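Local atomic coordinates of nucleocapsid (Crimean-congo hemorrhagic fever virus, PDB entry 4AKL), a protein that probably binds single- and double-stranded RNA, helps package the viral genome and cuts double-stranded DNA without sequence preference. Residues P425-Q437 against I448-V460. Sequence-based numbering, arbitrary orientation.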
# COMPACT_ATOMS: atom_id res chain seq x y z
N PRO A 425 0.83 -20.60 10.50
CA PRO A 425 -0.32 -20.87 9.70
C PRO A 425 -0.58 -19.78 8.67
O PRO A 425 -1.28 -20.05 7.73
CB PRO A 425 -1.47 -20.92 10.75
CG PRO A 425 -1.00 -20.16 11.80
CD PRO A 425 0.44 -20.46 11.91
N CYS A 426 -0.02 -18.58 8.86
CA CYS A 426 -0.09 -17.56 7.86
C CYS A 426 0.60 -18.04 6.59
O CYS A 426 -0.02 -18.07 5.49
CB CYS A 426 0.59 -16.29 8.34
SG CYS A 426 0.42 -14.91 7.14
N ALA A 427 1.86 -18.42 6.74
CA ALA A 427 2.64 -18.84 5.58
C ALA A 427 2.06 -20.14 4.99
O ALA A 427 1.93 -20.28 3.78
CB ALA A 427 4.09 -18.98 5.95
N ARG A 428 1.67 -21.09 5.83
CA ARG A 428 1.11 -22.31 5.26
C ARG A 428 -0.06 -22.00 4.32
O ARG A 428 -0.16 -22.59 3.24
CB ARG A 428 0.68 -23.28 6.33
CG ARG A 428 1.88 -23.96 6.97
CD ARG A 428 1.46 -24.98 7.98
NE ARG A 428 1.27 -24.39 9.32
CZ ARG A 428 0.15 -24.45 10.07
NH1 ARG A 428 -0.97 -25.07 9.68
NH2 ARG A 428 0.16 -23.87 11.26
N THR A 429 -0.91 -21.06 4.72
CA THR A 429 -2.13 -20.76 4.01
C THR A 429 -1.86 -19.96 2.71
O THR A 429 -2.54 -20.20 1.69
CB THR A 429 -3.06 -19.97 4.93
OG1 THR A 429 -3.25 -20.72 6.14
CG2 THR A 429 -4.42 -19.64 4.24
N ILE A 430 -0.91 -19.02 2.75
CA ILE A 430 -0.45 -18.30 1.56
C ILE A 430 0.06 -19.26 0.49
O ILE A 430 -0.30 -19.15 -0.65
CB ILE A 430 0.68 -17.30 1.92
CG1 ILE A 430 0.11 -16.08 2.67
CG2 ILE A 430 1.40 -16.79 0.67
CD1 ILE A 430 1.13 -15.08 3.27
N VAL A 431 0.90 -20.20 0.91
CA VAL A 431 1.52 -21.22 0.04
C VAL A 431 0.48 -22.14 -0.60
O VAL A 431 0.55 -22.46 -1.81
CB VAL A 431 2.57 -22.06 0.87
CG1 VAL A 431 2.86 -23.36 0.22
CG2 VAL A 431 3.82 -21.26 1.08
N LYS A 432 -0.48 -22.57 0.22
CA LYS A 432 -1.50 -23.46 -0.26
C LYS A 432 -2.33 -22.72 -1.30
O LYS A 432 -2.71 -23.33 -2.30
CB LYS A 432 -2.36 -24.07 0.85
CG LYS A 432 -2.79 -25.53 0.54
CD LYS A 432 -1.54 -26.47 0.63
CE LYS A 432 -1.82 -27.86 1.05
NZ LYS A 432 -2.19 -28.80 -0.04
N LEU A 433 -2.58 -21.41 -1.12
CA LEU A 433 -3.30 -20.65 -2.16
C LEU A 433 -2.51 -20.50 -3.46
O LEU A 433 -3.09 -20.55 -4.56
CB LEU A 433 -3.72 -19.28 -1.70
CG LEU A 433 -4.81 -19.32 -0.65
CD1 LEU A 433 -4.79 -18.02 0.14
CD2 LEU A 433 -6.20 -19.57 -1.27
N PHE A 434 -1.21 -20.30 -3.33
CA PHE A 434 -0.34 -20.24 -4.46
C PHE A 434 -0.38 -21.58 -5.24
O PHE A 434 -0.55 -21.57 -6.41
CB PHE A 434 1.10 -19.91 -4.02
CG PHE A 434 2.11 -19.90 -5.15
CD1 PHE A 434 2.21 -18.80 -6.00
CD2 PHE A 434 2.95 -20.96 -5.37
CE1 PHE A 434 3.15 -18.79 -7.03
CE2 PHE A 434 3.90 -20.94 -6.41
CZ PHE A 434 3.98 -19.87 -7.22
N GLU A 435 -0.24 -22.70 -4.54
CA GLU A 435 -0.20 -24.01 -5.16
C GLU A 435 -1.51 -24.24 -5.88
O GLU A 435 -1.53 -24.70 -7.02
CB GLU A 435 0.14 -25.10 -4.14
CG GLU A 435 1.63 -24.98 -3.62
CD GLU A 435 1.94 -25.85 -2.38
OE1 GLU A 435 1.03 -26.12 -1.55
OE2 GLU A 435 3.12 -26.26 -2.24
N ILE A 436 -2.60 -23.86 -5.24
CA ILE A 436 -3.92 -23.97 -5.86
C ILE A 436 -4.02 -23.10 -7.14
O ILE A 436 -4.48 -23.60 -8.20
CB ILE A 436 -5.03 -23.64 -4.87
CG1 ILE A 436 -5.11 -24.69 -3.78
CG2 ILE A 436 -6.40 -23.56 -5.56
CD1 ILE A 436 -5.92 -24.24 -2.61
N GLN A 437 -3.59 -21.83 -7.07
CA GLN A 437 -3.58 -20.95 -8.28
C GLN A 437 -2.74 -21.59 -9.37
O GLN A 437 -3.13 -21.56 -10.58
CB GLN A 437 -3.01 -19.52 -8.07
CG GLN A 437 -3.56 -18.66 -6.92
CD GLN A 437 -2.95 -17.21 -6.82
OE1 GLN A 437 -2.83 -16.58 -5.69
NE2 GLN A 437 -2.62 -16.66 -8.00
N ILE A 448 -0.77 -9.83 -11.65
CA ILE A 448 -0.88 -9.79 -10.20
C ILE A 448 -1.21 -11.13 -9.61
O ILE A 448 -2.27 -11.69 -9.94
CB ILE A 448 -2.03 -8.81 -9.79
CG1 ILE A 448 -1.65 -7.36 -10.10
CG2 ILE A 448 -2.42 -8.95 -8.25
CD1 ILE A 448 -0.34 -6.98 -9.56
N VAL A 449 -0.33 -11.65 -8.74
CA VAL A 449 -0.57 -12.92 -8.03
C VAL A 449 -0.86 -12.54 -6.56
O VAL A 449 0.08 -12.21 -5.81
CB VAL A 449 0.61 -13.84 -8.16
CG1 VAL A 449 0.44 -15.14 -7.32
CG2 VAL A 449 0.79 -14.21 -9.62
N ALA A 450 -2.15 -12.58 -6.18
CA ALA A 450 -2.59 -12.21 -4.81
C ALA A 450 -1.76 -12.87 -3.68
O ALA A 450 -1.39 -12.22 -2.74
CB ALA A 450 -4.07 -12.55 -4.58
N SER A 451 -1.50 -14.16 -3.80
CA SER A 451 -0.74 -14.89 -2.77
C SER A 451 0.69 -14.39 -2.65
O SER A 451 1.23 -14.39 -1.56
CB SER A 451 -0.76 -16.40 -3.07
OG SER A 451 -0.23 -16.62 -4.37
N GLU A 452 1.29 -13.97 -3.76
CA GLU A 452 2.63 -13.33 -3.73
C GLU A 452 2.62 -11.96 -3.02
O GLU A 452 3.53 -11.67 -2.23
CB GLU A 452 3.23 -13.20 -5.12
CG GLU A 452 3.61 -14.54 -5.66
CD GLU A 452 4.21 -14.50 -7.02
OE1 GLU A 452 4.41 -13.41 -7.54
OE2 GLU A 452 4.49 -15.59 -7.57
N HIS A 453 1.57 -11.15 -3.29
CA HIS A 453 1.34 -9.85 -2.63
C HIS A 453 1.22 -10.13 -1.12
O HIS A 453 1.81 -9.44 -0.30
CB HIS A 453 0.06 -9.25 -3.28
CG HIS A 453 -0.37 -7.90 -2.80
ND1 HIS A 453 0.42 -6.77 -2.89
CD2 HIS A 453 -1.55 -7.49 -2.27
CE1 HIS A 453 -0.25 -5.72 -2.42
NE2 HIS A 453 -1.45 -6.14 -2.04
N LEU A 454 0.45 -11.17 -0.77
CA LEU A 454 0.30 -11.53 0.64
C LEU A 454 1.64 -11.94 1.30
O LEU A 454 1.92 -11.50 2.37
CB LEU A 454 -0.72 -12.64 0.83
CG LEU A 454 -2.21 -12.30 0.64
CD1 LEU A 454 -3.00 -13.65 0.65
CD2 LEU A 454 -2.80 -11.27 1.67
N LEU A 455 2.44 -12.77 0.64
CA LEU A 455 3.76 -13.14 1.17
C LEU A 455 4.68 -11.94 1.38
O LEU A 455 5.37 -11.83 2.39
CB LEU A 455 4.45 -14.16 0.26
CG LEU A 455 5.82 -14.72 0.73
CD1 LEU A 455 5.72 -15.38 2.08
CD2 LEU A 455 6.42 -15.70 -0.30
N HIS A 456 4.68 -11.07 0.40
CA HIS A 456 5.50 -9.86 0.41
C HIS A 456 5.19 -9.07 1.66
O HIS A 456 6.06 -8.74 2.42
CB HIS A 456 5.22 -9.05 -0.85
CG HIS A 456 6.08 -7.85 -0.98
ND1 HIS A 456 7.38 -7.91 -1.42
CD2 HIS A 456 5.83 -6.55 -0.72
CE1 HIS A 456 7.90 -6.69 -1.42
NE2 HIS A 456 6.97 -5.85 -1.01
N GLN A 457 3.91 -8.82 1.87
CA GLN A 457 3.41 -8.12 3.02
C GLN A 457 3.73 -8.78 4.34
O GLN A 457 3.99 -8.09 5.27
CB GLN A 457 1.91 -7.91 2.89
CG GLN A 457 1.68 -6.82 1.85
CD GLN A 457 0.31 -6.68 1.49
OE1 GLN A 457 -0.59 -6.69 2.35
NE2 GLN A 457 0.07 -6.54 0.22
N SER A 458 3.67 -10.11 4.39
CA SER A 458 4.10 -10.82 5.58
C SER A 458 5.58 -10.63 5.77
O SER A 458 6.03 -10.49 6.89
CB SER A 458 3.79 -12.32 5.49
OG SER A 458 3.99 -12.92 6.74
N LEU A 459 6.35 -10.62 4.69
CA LEU A 459 7.82 -10.46 4.76
C LEU A 459 8.28 -9.04 5.17
O LEU A 459 9.37 -8.89 5.75
CB LEU A 459 8.50 -10.88 3.45
CG LEU A 459 8.49 -12.36 3.03
CD1 LEU A 459 9.18 -12.46 1.71
CD2 LEU A 459 9.17 -13.30 4.08
N VAL A 460 7.47 -8.01 4.87
CA VAL A 460 7.80 -6.67 5.30
C VAL A 460 7.50 -6.53 6.82
O VAL A 460 8.04 -5.63 7.45
CB VAL A 460 7.10 -5.56 4.50
CG1 VAL A 460 7.35 -5.74 2.95
CG2 VAL A 460 5.66 -5.51 4.82
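The side chain of Q437 leaves its helix with CG turned opposite the carbonyl carbon (chi1 -52°) and then runs extended, which carries its amide to the start of the helix formed by 450-460. There S451 holds its hydroxyl between its own backbone N and carbonyl carbon (chi1 57°), and S451 OG donates to Q437 OE1 at 2.9 Å. The donor stands well above the amide's carbonyl plane instead of lying in it. A weak bond from S451 N reaches the same oxygen, so one amide oxygen receives both the hydroxyl and a main-chain N-H of the helix's first turn. Q437 is modelled in two conformers, and these bonds hold for the one described. In it, Q437 NE2 lies 3.5 Å from CG1 of V449, the residue at the N-cap position.

S451 also acts as a knob in a hole lined by I430, L433, F434 and Q437, with its OG at the edge of the F434 ring. Further along, I430 crosses L454 obliquely and L455 at about a right angle; its CD1 comes to 3.9 Å from L454 CB and its CG2 to 4.0 Å from L455 CB. The small serine and these aliphatic contacts fit a close antiparallel helix pair, whose axes approach to 9.0 Å at an angle of 158°. Helix 56-71 adjoins 425-437 through T429, L433, I436 and Q437, while helix 163-181 touches both segments, meeting F434 through E168 and E452 through M173. S458, near C426, hydrogen-bonds to Y156.

Chemically, the contact pairs an apolar middle with a polar end: in this conformer the buried Q437 oxygen meets polar hydrogens at a helix N-terminus, where the helix dipole would probably favour an acceptor.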